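PDB 4ONY: extracellular solute-binding protein family 5 from Brucella melitensis, which probably captures peptides or related solutes in the periplasm and hands them to an ABC transporter for uptake. Local coordinates for residues A[47-52]-A[77-82]; A[55-58]-A[64-67]; A[58-63]-A[82-87]; A[216-221]-A[225-230]. All coordinates share one frame; numbering follows the deposited sequence.

Interaction 1: A[47-52]-A[77-82]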
loop_
_atom_site.group_PDB
_atom_site.type_symbol
_atom_site.label_atom_id
_atom_site.label_comp_id
_atom_site.label_asym_id
_atom_site.label_seq_id
_atom_site.Cartn_x
_atom_site.Cartn_y
_atom_site.Cartn_z
ATOM N N LEU A 47 -4.163 20.958 -13.996
ATOM C CA LEU A 47 -4.429 19.528 -14.047
ATOM C C LEU A 47 -5.818 19.312 -13.457
ATOM O O LEU A 47 -6.140 19.911 -12.438
ATOM C CB LEU A 47 -3.407 18.779 -13.222
ATOM C CG LEU A 47 -3.613 17.262 -13.094
ATOM C CD1 LEU A 47 -3.277 16.601 -14.411
ATOM C CD2 LEU A 47 -2.781 16.665 -11.962
ATOM N N THR A 48 -6.648 18.539 -14.134
ATOM C CA THR A 48 -7.974 18.184 -13.660
ATOM C C THR A 48 -8.075 16.667 -13.629
ATOM O O THR A 48 -7.786 15.996 -14.633
ATOM C CB THR A 48 -9.076 18.805 -14.560
ATOM O OG1 THR A 48 -8.896 20.225 -14.607
ATOM C CG2 THR A 48 -10.468 18.525 -14.006
ATOM N N VAL A 49 -8.373 16.113 -12.457
ATOM C CA VAL A 49 -8.450 14.661 -12.315
ATOM C C VAL A 49 -9.772 14.308 -11.701
ATOM O O VAL A 49 -10.362 15.151 -11.025
ATOM C CB VAL A 49 -7.326 14.103 -11.433
ATOM C CG1 VAL A 49 -5.972 14.518 -11.986
ATOM C CG2 VAL A 49 -7.437 14.621 -9.994
ATOM N N GLY A 50 -10.207 13.066 -11.911
ATOM C CA GLY A 50 -11.464 12.563 -11.374
ATOM C C GLY A 50 -11.245 11.500 -10.311
ATOM O O GLY A 50 -10.254 10.777 -10.351
ATOM N N VAL A 51 -12.152 11.423 -9.348
ATOM C CA VAL A 51 -12.200 10.319 -8.363
ATOM C C VAL A 51 -13.651 9.886 -8.201
ATOM O O VAL A 51 -14.563 10.698 -8.405
ATOM C CB VAL A 51 -11.647 10.691 -6.951
ATOM C CG1 VAL A 51 -10.212 11.167 -7.038
ATOM C CG2 VAL A 51 -12.461 11.795 -6.289
ATOM N N VAL A 52 -13.849 8.603 -7.862
ATOM C CA VAL A 52 -15.170 8.080 -7.582
ATOM C C VAL A 52 -15.440 8.293 -6.119
ATOM O O VAL A 52 -14.671 7.861 -5.310
ATOM C CB VAL A 52 -15.279 6.595 -7.903
ATOM C CG1 VAL A 52 -16.680 6.039 -7.576
ATOM C CG2 VAL A 52 -14.955 6.383 -9.379
ATOM N N GLY A 77 -2.886 9.613 -1.721
ATOM C CA GLY A 77 -2.194 8.586 -2.512
ATOM C C GLY A 77 -1.620 9.049 -3.840
ATOM O O GLY A 77 -0.558 8.617 -4.234
ATOM N N GLU A 78 -2.329 9.906 -4.552
ATOM C CA GLU A 78 -1.874 10.377 -5.851
ATOM C C GLU A 78 -1.172 11.707 -5.729
ATOM O O GLU A 78 -0.214 11.922 -6.453
ATOM C CB GLU A 78 -3.066 10.565 -6.805
ATOM C CG GLU A 78 -3.862 9.315 -7.099
ATOM C CD GLU A 78 -5.320 9.635 -7.474
ATOM O OE1 GLU A 78 -6.177 8.792 -7.140
ATOM O OE2 GLU A 78 -5.622 10.704 -8.095
ATOM N N PHE A 79 -1.643 12.603 -4.835
ATOM C CA PHE A 79 -1.088 13.994 -4.719
ATOM C C PHE A 79 -0.263 14.353 -3.499
ATOM O O PHE A 79 0.282 15.425 -3.464
ATOM C CB PHE A 79 -2.199 15.010 -4.801
ATOM C CG PHE A 79 -2.909 14.976 -6.093
ATOM C CD1 PHE A 79 -2.253 15.383 -7.265
ATOM C CD2 PHE A 79 -4.207 14.521 -6.163
ATOM C CE1 PHE A 79 -2.905 15.343 -8.491
ATOM C CE2 PHE A 79 -4.865 14.470 -7.382
ATOM C CZ PHE A 79 -4.216 14.885 -8.539
ATOM N N GLY A 80 -0.155 13.465 -2.516
ATOM C CA GLY A 80 0.667 13.733 -1.340
ATOM C C GLY A 80 0.066 14.828 -0.450
ATOM O O GLY A 80 -1.163 14.931 -0.331
ATOM N N ASN A 81 0.926 15.653 0.141
ATOM C CA ASN A 81 0.476 16.642 1.103
ATOM C C ASN A 81 0.491 18.052 0.512
ATOM O O ASN A 81 1.458 18.794 0.646
ATOM C CB ASN A 81 1.316 16.521 2.396
ATOM C CG ASN A 81 1.341 15.092 2.969
ATOM O OD1 ASN A 81 0.372 14.302 2.866
ATOM N ND2 ASN A 81 2.451 14.744 3.566
ATOM N N MET A 82 -0.605 18.454 -0.125
ATOM C CA MET A 82 -0.660 19.756 -0.775
ATOM C C MET A 82 -0.948 20.983 0.114
ATOM O O MET A 82 -0.502 22.120 -0.213
ATOM C CB MET A 82 -1.634 19.713 -1.931
ATOM C CG MET A 82 -1.130 18.811 -3.070
ATOM S SD MET A 82 -2.035 19.111 -4.582
ATOM C CE MET A 82 -3.597 18.360 -4.090
HETATM O O HOH W 1 -7.830 9.769 -10.489
#

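Interaction 2: A[55-58]-A[64-67]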
loop_
_atom_site.group_PDB
_atom_site.type_symbol
_atom_site.label_atom_id
_atom_site.label_comp_id
_atom_site.label_asym_id
_atom_site.label_seq_id
_atom_site.Cartn_x
_atom_site.Cartn_y
_atom_site.Cartn_z
ATOM N N PHE A 55 -17.410 14.163 -1.009
ATOM C CA PHE A 55 -16.823 14.765 0.145
ATOM C C PHE A 55 -17.723 15.861 0.616
ATOM O O PHE A 55 -18.435 16.434 -0.169
ATOM C CB PHE A 55 -15.428 15.331 -0.189
ATOM C CG PHE A 55 -15.461 16.665 -0.848
ATOM C CD1 PHE A 55 -15.631 16.772 -2.210
ATOM C CD2 PHE A 55 -15.362 17.816 -0.090
ATOM C CE1 PHE A 55 -15.703 18.007 -2.810
ATOM C CE2 PHE A 55 -15.446 19.038 -0.679
ATOM C CZ PHE A 55 -15.585 19.139 -2.054
ATOM N N ASP A 56 -17.650 16.175 1.901
ATOM C CA ASP A 56 -18.376 17.296 2.456
ATOM C C ASP A 56 -17.627 18.016 3.582
ATOM O O ASP A 56 -18.235 18.771 4.316
ATOM C CB ASP A 56 -19.728 16.817 2.988
ATOM C CG ASP A 56 -19.600 15.781 4.070
ATOM O OD1 ASP A 56 -18.497 15.457 4.569
ATOM O OD2 ASP A 56 -20.674 15.243 4.413
ATOM N N SER A 57 -16.335 17.778 3.746
ATOM C CA SER A 57 -15.605 18.404 4.832
ATOM C C SER A 57 -14.121 18.480 4.515
ATOM O O SER A 57 -13.642 17.764 3.635
ATOM C CB SER A 57 -15.824 17.670 6.170
ATOM O OG SER A 57 -15.262 18.400 7.274
ATOM N N LEU A 58 -13.404 19.352 5.232
ATOM C CA LEU A 58 -12.030 19.674 4.921
ATOM C C LEU A 58 -11.043 19.533 6.086
ATOM O O LEU A 58 -10.006 20.221 6.100
ATOM C CB LEU A 58 -11.920 21.095 4.374
ATOM C CG LEU A 58 -12.786 21.453 3.179
ATOM C CD1 LEU A 58 -12.670 22.955 2.862
ATOM C CD2 LEU A 58 -12.440 20.619 1.979
ATOM N N LYS A 64 -15.134 13.275 12.843
ATOM C CA LYS A 64 -16.305 13.727 12.082
ATOM C C LYS A 64 -15.979 13.891 10.596
ATOM O O LYS A 64 -15.017 14.592 10.257
ATOM C CB LYS A 64 -16.876 15.056 12.652
ATOM C CG LYS A 64 -18.128 15.586 11.947
ATOM C CD LYS A 64 -19.235 14.579 12.050
ATOM C CE LYS A 64 -20.560 14.965 11.413
ATOM N NZ LYS A 64 -20.873 16.406 11.551
ATOM N N SER A 65 -16.785 13.264 9.729
ATOM C CA SER A 65 -16.627 13.309 8.288
ATOM C C SER A 65 -15.308 12.693 7.795
ATOM O O SER A 65 -14.845 12.988 6.680
ATOM C CB SER A 65 -16.756 14.744 7.724
ATOM O OG SER A 65 -18.034 15.245 7.994
ATOM N N MET A 66 -14.732 11.804 8.575
ATOM C CA MET A 66 -13.444 11.248 8.188
ATOM C C MET A 66 -13.521 10.447 6.881
ATOM O O MET A 66 -12.485 10.257 6.239
ATOM C CB MET A 66 -12.847 10.393 9.286
ATOM C CG MET A 66 -13.628 9.144 9.642
ATOM S SD MET A 66 -12.799 8.144 10.911
ATOM C CE MET A 66 -11.633 7.233 9.892
ATOM N N ARG A 67 -14.704 9.932 6.530
ATOM C CA ARG A 67 -14.870 9.172 5.298
ATOM C C ARG A 67 -15.360 10.036 4.120
ATOM O O ARG A 67 -15.462 9.550 2.992
ATOM C CB ARG A 67 -15.766 7.957 5.546
ATOM C CG ARG A 67 -15.046 6.815 6.292
ATOM C CD ARG A 67 -15.946 5.620 6.582
ATOM N NE ARG A 67 -17.060 6.050 7.427
ATOM C CZ ARG A 67 -18.320 6.291 7.035
ATOM N NH1 ARG A 67 -18.737 6.113 5.763
ATOM N NH2 ARG A 67 -19.195 6.707 7.953
#

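Interaction 3: A[58-63]-A[82-87]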
loop_
_atom_site.group_PDB
_atom_site.type_symbol
_atom_site.label_atom_id
_atom_site.label_comp_id
_atom_site.label_asym_id
_atom_site.label_seq_id
_atom_site.Cartn_x
_atom_site.Cartn_y
_atom_site.Cartn_z
ATOM N N LEU A 58 -13.404 19.352 5.232
ATOM C CA LEU A 58 -12.030 19.674 4.921
ATOM C C LEU A 58 -11.043 19.533 6.086
ATOM O O LEU A 58 -10.006 20.221 6.100
ATOM C CB LEU A 58 -11.920 21.095 4.374
ATOM C CG LEU A 58 -12.786 21.453 3.179
ATOM C CD1 LEU A 58 -12.670 22.955 2.862
ATOM C CD2 LEU A 58 -12.440 20.619 1.979
ATOM N N ASN A 59 -11.311 18.614 7.012
ATOM C CA ASN A 59 -10.410 18.341 8.121
ATOM C C ASN A 59 -10.047 16.881 8.147
ATOM O O ASN A 59 -10.840 16.044 8.566
ATOM C CB ASN A 59 -11.009 18.755 9.434
ATOM C CG ASN A 59 -10.017 18.635 10.583
ATOM O OD1 ASN A 59 -9.042 17.904 10.503
ATOM N ND2 ASN A 59 -10.255 19.378 11.650
ATOM N N PRO A 60 -8.842 16.556 7.687
ATOM C CA PRO A 60 -8.470 15.158 7.568
ATOM C C PRO A 60 -8.010 14.553 8.881
ATOM O O PRO A 60 -7.629 13.387 8.882
ATOM C CB PRO A 60 -7.296 15.181 6.561
ATOM C CG PRO A 60 -6.743 16.515 6.639
ATOM C CD PRO A 60 -7.851 17.461 7.077
ATOM N N PHE A 61 -8.055 15.281 9.995
ATOM C CA PHE A 61 -7.419 14.801 11.221
ATOM C C PHE A 61 -8.359 14.412 12.364
ATOM O O PHE A 61 -7.887 14.112 13.471
ATOM C CB PHE A 61 -6.452 15.885 11.715
ATOM C CG PHE A 61 -5.503 16.362 10.650
ATOM C CD1 PHE A 61 -4.581 15.485 10.089
ATOM C CD2 PHE A 61 -5.529 17.685 10.219
ATOM C CE1 PHE A 61 -3.680 15.937 9.116
ATOM C CE2 PHE A 61 -4.665 18.134 9.232
ATOM C CZ PHE A 61 -3.745 17.257 8.675
ATOM N N VAL A 62 -9.671 14.383 12.098
ATOM C CA VAL A 62 -10.705 14.213 13.148
ATOM C C VAL A 62 -11.743 13.183 12.753
ATOM O O VAL A 62 -11.889 12.864 11.554
ATOM C CB VAL A 62 -11.414 15.574 13.451
ATOM C CG1 VAL A 62 -10.398 16.633 13.859
ATOM C CG2 VAL A 62 -12.193 16.063 12.242
ATOM N N LEU A 63 -12.475 12.663 13.743
ATOM C CA LEU A 63 -13.466 11.615 13.483
ATOM C C LEU A 63 -14.580 12.089 12.581
ATOM O O LEU A 63 -14.913 11.405 11.643
ATOM C CB LEU A 63 -14.082 11.068 14.783
ATOM C CG LEU A 63 -13.185 10.068 15.535
ATOM C CD1 LEU A 63 -13.788 9.819 16.924
ATOM C CD2 LEU A 63 -13.029 8.765 14.776
ATOM N N MET A 82 -0.605 18.454 -0.125
ATOM C CA MET A 82 -0.660 19.756 -0.775
ATOM C C MET A 82 -0.948 20.983 0.114
ATOM O O MET A 82 -0.502 22.120 -0.213
ATOM C CB MET A 82 -1.634 19.713 -1.931
ATOM C CG MET A 82 -1.130 18.811 -3.070
ATOM S SD MET A 82 -2.035 19.111 -4.582
ATOM C CE MET A 82 -3.597 18.360 -4.090
ATOM N N VAL A 83 -1.652 20.778 1.225
ATOM C CA VAL A 83 -1.972 21.869 2.142
ATOM C C VAL A 83 -1.223 21.716 3.470
ATOM O O VAL A 83 -0.498 22.610 3.886
ATOM C CB VAL A 83 -3.488 21.955 2.387
ATOM C CG1 VAL A 83 -3.821 22.994 3.445
ATOM C CG2 VAL A 83 -4.185 22.292 1.066
ATOM N N TYR A 84 -1.407 20.579 4.127
ATOM C CA TYR A 84 -0.742 20.311 5.368
ATOM C C TYR A 84 0.548 19.540 5.122
ATOM O O TYR A 84 0.533 18.485 4.475
ATOM C CB TYR A 84 -1.659 19.493 6.251
ATOM C CG TYR A 84 -2.889 20.281 6.726
ATOM C CD1 TYR A 84 -2.770 21.305 7.650
ATOM C CD2 TYR A 84 -4.164 19.955 6.265
ATOM C CE1 TYR A 84 -3.886 22.037 8.082
ATOM C CE2 TYR A 84 -5.280 20.652 6.707
ATOM C CZ TYR A 84 -5.137 21.683 7.613
ATOM O OH TYR A 84 -6.233 22.345 8.059
ATOM N N GLN A 85 1.648 20.042 5.682
ATOM C CA GLN A 85 2.953 19.434 5.496
ATOM C C GLN A 85 3.450 18.768 6.747
ATOM O O GLN A 85 2.964 19.008 7.848
ATOM C CB GLN A 85 3.951 20.484 5.077
ATOM C CG GLN A 85 3.603 21.165 3.781
ATOM C CD GLN A 85 4.666 22.154 3.343
ATOM O OE1 GLN A 85 5.032 23.046 4.078
ATOM N NE2 GLN A 85 5.157 21.980 2.111
ATOM N N THR A 86 4.426 17.909 6.543
ATOM C CA THR A 86 5.100 17.186 7.607
ATOM C C THR A 86 6.484 17.817 7.854
ATOM O O THR A 86 6.944 18.681 7.078
ATOM C CB THR A 86 5.319 15.737 7.184
ATOM O OG1 THR A 86 6.021 15.742 5.938
ATOM C CG2 THR A 86 3.998 15.066 7.034
ATOM N N LEU A 87 7.149 17.375 8.916
ATOM C CA LEU A 87 8.464 17.909 9.202
ATOM C C LEU A 87 9.445 17.519 8.119
ATOM O O LEU A 87 10.332 18.298 7.751
ATOM C CB LEU A 87 8.942 17.441 10.565
ATOM C CG LEU A 87 8.147 18.125 11.696
ATOM C CD1 LEU A 87 8.239 17.323 12.991
ATOM C CD2 LEU A 87 8.657 19.545 11.963
HETATM O O HOH W 2 -8.993 21.393 8.292
#

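Interaction 4: A[216-221]-A[225-230]. With P4G (1-ethoxy-2-(2-ethoxyethoxy)ethane), chain D.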
loop_
_atom_site.group_PDB
_atom_site.type_symbol
_atom_site.label_atom_id
_atom_site.label_comp_id
_atom_site.label_asym_id
_atom_site.label_seq_id
_atom_site.Cartn_x
_atom_site.Cartn_y
_atom_site.Cartn_z
ATOM N N TYR A 216 -0.236 24.642 -2.270
ATOM C CA TYR A 216 -1.553 24.897 -2.843
ATOM C C TYR A 216 -2.535 25.370 -1.785
ATOM O O TYR A 216 -2.518 24.851 -0.664
ATOM C CB TYR A 216 -2.059 23.630 -3.549
ATOM C CG TYR A 216 -1.260 23.266 -4.765
ATOM C CD1 TYR A 216 -1.544 23.839 -5.987
ATOM C CD2 TYR A 216 -0.198 22.386 -4.687
ATOM C CE1 TYR A 216 -0.793 23.532 -7.124
ATOM C CE2 TYR A 216 0.577 22.067 -5.821
ATOM C CZ TYR A 216 0.268 22.646 -7.035
ATOM O OH TYR A 216 1.009 22.374 -8.163
ATOM N N VAL A 217 -3.344 26.377 -2.114
ATOM C CA VAL A 217 -4.425 26.794 -1.249
ATOM C C VAL A 217 -5.748 26.296 -1.833
ATOM O O VAL A 217 -5.872 26.044 -3.037
ATOM C CB VAL A 217 -4.472 28.315 -1.057
ATOM C CG1 VAL A 217 -3.131 28.835 -0.536
ATOM C CG2 VAL A 217 -4.827 29.039 -2.346
ATOM N N VAL A 218 -6.733 26.139 -0.973
ATOM C CA VAL A 218 -8.051 25.733 -1.389
ATOM C C VAL A 218 -8.769 26.968 -1.907
ATOM O O VAL A 218 -9.129 27.830 -1.145
ATOM C CB VAL A 218 -8.803 25.087 -0.204
ATOM C CG1 VAL A 218 -10.237 24.795 -0.579
ATOM C CG2 VAL A 218 -8.075 23.824 0.254
ATOM N N ALA A 219 -8.966 27.044 -3.226
ATOM C CA ALA A 219 -9.557 28.201 -3.884
ATOM C C ALA A 219 -11.080 28.110 -3.971
ATOM O O ALA A 219 -11.755 29.119 -3.925
ATOM C CB ALA A 219 -8.990 28.324 -5.276
ATOM N N SER A 220 -11.628 26.916 -4.125
ATOM C CA SER A 220 -13.085 26.762 -4.111
ATOM C C SER A 220 -13.482 25.342 -3.823
ATOM O O SER A 220 -12.749 24.369 -4.102
ATOM C CB SER A 220 -13.763 27.193 -5.418
ATOM O OG SER A 220 -13.417 26.328 -6.447
ATOM N N VAL A 221 -14.690 25.251 -3.312
ATOM C CA VAL A 221 -15.222 24.029 -2.804
ATOM C C VAL A 221 -16.678 23.895 -3.211
ATOM O O VAL A 221 -17.487 24.771 -2.899
ATOM C CB VAL A 221 -15.118 24.043 -1.276
ATOM C CG1 VAL A 221 -15.413 22.679 -0.757
ATOM C CG2 VAL A 221 -13.715 24.453 -0.832
ATOM N N GLN A 225 -18.839 17.449 -5.455
ATOM C CA GLN A 225 -18.588 17.752 -6.860
ATOM C C GLN A 225 -17.125 18.058 -7.244
ATOM O O GLN A 225 -16.610 17.457 -8.199
ATOM C CB GLN A 225 -19.450 18.908 -7.297
ATOM C CG GLN A 225 -20.937 18.612 -7.145
ATOM C CD GLN A 225 -21.773 19.695 -7.818
ATOM O OE1 GLN A 225 -21.832 20.827 -7.361
ATOM N NE2 GLN A 225 -22.392 19.350 -8.918
ATOM N N ARG A 226 -16.482 18.974 -6.531
ATOM C CA ARG A 226 -15.196 19.499 -6.954
ATOM C C ARG A 226 -14.518 20.315 -5.877
ATOM O O ARG A 226 -15.170 21.108 -5.183
ATOM C CB ARG A 226 -15.404 20.421 -8.178
ATOM C CG ARG A 226 -14.115 21.008 -8.761
ATOM C CD ARG A 226 -14.422 22.068 -9.815
ATOM N NE ARG A 226 -15.009 21.495 -11.018
ATOM C CZ ARG A 226 -16.260 21.706 -11.448
ATOM N NH1 ARG A 226 -17.114 22.472 -10.779
ATOM N NH2 ARG A 226 -16.650 21.145 -12.593
ATOM N N ILE A 227 -13.221 20.089 -5.724
ATOM C CA ILE A 227 -12.337 20.971 -4.946
ATOM C C ILE A 227 -11.227 21.517 -5.886
ATOM O O ILE A 227 -10.677 20.794 -6.660
ATOM C CB ILE A 227 -11.750 20.284 -3.691
ATOM C CG1 ILE A 227 -10.900 21.261 -2.900
ATOM C CG2 ILE A 227 -10.869 19.062 -4.016
ATOM C CD1 ILE A 227 -10.609 20.815 -1.474
ATOM N N VAL A 228 -11.003 22.822 -5.880
ATOM C CA VAL A 228 -10.020 23.464 -6.750
ATOM C C VAL A 228 -8.882 23.987 -5.848
ATOM O O VAL A 228 -9.115 24.738 -4.907
ATOM C CB VAL A 228 -10.625 24.630 -7.552
ATOM C CG1 VAL A 228 -9.614 25.302 -8.465
ATOM C CG2 VAL A 228 -11.809 24.189 -8.404
ATOM N N TYR A 229 -7.671 23.558 -6.162
ATOM C CA TYR A 229 -6.479 24.042 -5.542
ATOM C C TYR A 229 -5.756 25.033 -6.482
ATOM O O TYR A 229 -5.600 24.768 -7.665
ATOM C CB TYR A 229 -5.545 22.877 -5.267
ATOM C CG TYR A 229 -6.055 21.928 -4.229
ATOM C CD1 TYR A 229 -5.835 22.189 -2.886
ATOM C CD2 TYR A 229 -6.740 20.770 -4.569
ATOM C CE1 TYR A 229 -6.275 21.353 -1.902
ATOM C CE2 TYR A 229 -7.195 19.904 -3.578
ATOM C CZ TYR A 229 -6.955 20.212 -2.240
ATOM O OH TYR A 229 -7.361 19.394 -1.210
ATOM N N LYS A 230 -5.296 26.137 -5.925
ATOM C CA LYS A 230 -4.458 27.084 -6.626
ATOM C C LYS A 230 -3.073 27.166 -5.953
ATOM O O LYS A 230 -2.988 27.245 -4.729
ATOM C CB LYS A 230 -5.127 28.453 -6.679
ATOM C CG LYS A 230 -6.017 28.538 -7.896
ATOM C CD LYS A 230 -6.808 29.843 -7.997
ATOM C CE LYS A 230 -8.077 29.560 -8.786
ATOM N NZ LYS A 230 -8.760 30.833 -9.148
HETATM C C8 P4G D . -19.742 23.199 -12.859
HETATM C C7 P4G D . -20.279 22.690 -11.520
HETATM O O4 P4G D . -20.708 21.295 -11.432
HETATM C C6 P4G D . -20.070 20.233 -12.175
HETATM C C5 P4G D . -19.446 19.176 -11.246
HETATM O O3 P4G D . -18.772 18.172 -12.028
HETATM C C4 P4G D . -18.514 16.964 -11.352
HETATM C C3 P4G D . -18.721 15.836 -12.345
HETATM O O2 P4G D . -20.015 15.247 -12.204
HETATM C C2 P4G D . -20.402 14.440 -13.335
HETATM C C1 P4G D . -21.381 15.070 -14.310
HETATM O O HOH W 3 -14.933 23.864 -6.463
#

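Interaction 1: A[47-52]-A[77-82]
L47 and V49 both press on the far end of the F79 ring. They come at its edge, close to the ring plane, and not over a face. The tip of V49 does most of the touching. Its CG2 lies 3.5 Å from F79 CZ, and its CG1 is 3.9 Å from the same CZ. L47 brings in one methyl, with CD2 3.7 Å from F79 CE1. The CG of L47 stands anti to its backbone nitrogen (chi1 176°), which carries the isobutyl group out toward the ring. E78 CB lies over one face of the F79 ring, toward the rim. A water extends the contact: it donates to G50 O at 2.6 Å and, weakly, to E78 OE2 at 3.4 Å. The other carboxylate oxygen, E78 OE1, is in a salt bridge with R71. Behind these residues, D76 OD1 accepts from the backbone nitrogens of both E78 and F79, which probably helps hold the backbone where the ring is presented. V49 also rests on I274. F79 of the 77-82 loop thus packs on edge strand 46-52 and on I254 of its parallel neighbour 251-257, a loop-on-sheet contact within the mixed four-stranded sheet of a family 5 solute-binding protein.

Interaction 2: A[55-58]-A[64-67]
S65 meets both D56 and S57, and it makes nearly all of the contact from its own segment. Just before it, the amine of K64 is bonded to S205 OG, on a neighbouring loop. S65 then turns the chain. Its backbone has a positive phi (63°), in the left-handed region, and its CB points at the 55-58 segment. That CB sits 3.4 Å from S57 CB, tighter than usual for two carbons, so the two parts of this loop are packed tightly here. S65 OG lies anti to its own carbonyl carbon (chi1 -62°). This places it 3.5 Å from D56 OD1, at most a weak hydrogen bond, since the hydroxyl can also turn to S205 OG. The stronger partner of the hydroxyl is S205 OG. D56 OD1 in turn has a firmer bond, with T68 OG1. S57 OG leaves the contact for a different partner and takes the backbone NH of T206. Beyond the side chains, S65 O is bonded to T69 OG1. Further along, the first side-chain bonds of M66 and R67 lead away from the 55-58 segment. Backbone bonds from D56 to T68 and from S57 to A70 pair 55-58 with the residues that follow 64-67. The chemistry is thus a small, close-fitting meeting of serine methylene groups. The polar tips look mainly to other partners: T68, S205 and T206 hold them, and the D56–S65 pair adds little to the hold.

Interaction 3: A[58-63]-A[82-87]
F61 meets Y84 in a T-shaped aromatic pair, with the edge of F61 directed at a face of Y84. The ring centroids are 4.9 Å apart and the planes stand at 73°. F61 CE2 is the leading atom. It sits over the centre of the tyrosine ring, 3.5 Å from Y84 CD2. The opposite face of that ring is met by V83 CG1, so Y84 is held between a valine methyl and a phenyl edge. F61 makes further edge-to-face pairs with Y74 and Y151.

Apolar contact is lighter. P60 CD comes obliquely to within 4.1 Å of Y84 CE2. P60 also serves F61 within its own segment, placing CG over the centre of the phenyl face.

Two polar contacts accompany the packing. One water links L58 O (2.7 Å from the water) to Y84 OH (2.9 Å from the water), which gives the buried tyrosine a hydrogen-bonded tip. N59 OD1 accepts from F61 N at 2.8 Å with an angle of 160°. This is an Asx turn, which probably helps hold F61 in place.

Around this aromatic cluster, L58 packs on V221 of strand 216-222 and I227 of strand 226-231. V83 packs on Y229 of the latter strand. The 82-87 segment goes on to pack Q85 and T86 on L101 of strand 97-108, in the antiparallel sheet.

Interaction 4: A[216-221]-A[225-230]
V217 and K230 form a hydrogen-bonded antiparallel pair near one end of a beta hairpin made by strands 216-222 and 226-231. V217 N donates to K230 O at 2.8 Å, and K230 N returns a bond to V217 O. The register shifts by one at a classic beta bulge, because A219 and S220 both face V228. A219 N reaches V228 O at 2.9 Å. S220 N also points to V228 O, but at 3.4 Å this bond is weak.

The K230 side chain runs alongside A219 of the bulge. Its CB stands 4.1 Å from A219 CB. CG stays beside the same methyl. CD and CE both lie 3.8 Å from A219 CB, along the extended chain. The whole aliphatic arm therefore lies along the bulge residue.

The face that carries V218, V221, I227 and Y229 is mostly apolar, with the Y229 hydroxyl bonded to R71 O. V218 CG2 touches Y229 CE1 at 3.7 Å, with the two side chains lying side by side. On the face of V217, S220, V228 and K230, S220 OG lies 3.3 Å from V228 CG2 and is also bonded to a water that donates to R226 O.

At the other end, Q225 and R226 line the pocket of the bound 1-ethoxy-2-(2-ethoxyethoxy)ethane. R226 holds a salt bridge with E255 through NH2, and its NH1 is bonded to Q222. The ether meets the guanidinium edge in plane, where R226 NH1 is 3.3 Å from ligand atom C7.

Overall arrangement
All four contacts lie on the same side of the chain's centre. Interactions 1 and 4 work on one mixed sheet: strand 46-52 and strand 216-222 are its outermost strands, and their contact centres are about 11 Å apart. M82 belongs to a segment of both interactions 1 and 3, and a probable hydrogen bond joins Y216 N of interaction 4 to M82 O (3.3 Å). L58 belongs to a segment of both interactions 2 and 3; its CD2 is 3.9 Å from I227 CD1. F55 CE2 of interaction 2 touches V221 CG1 (3.6 Å). Q225 and R226 of interaction 4 belong to the ether pocket; F55 meets the ring of Y256, another pocket residue. The V49 side chain is about 11 Å from that ligand.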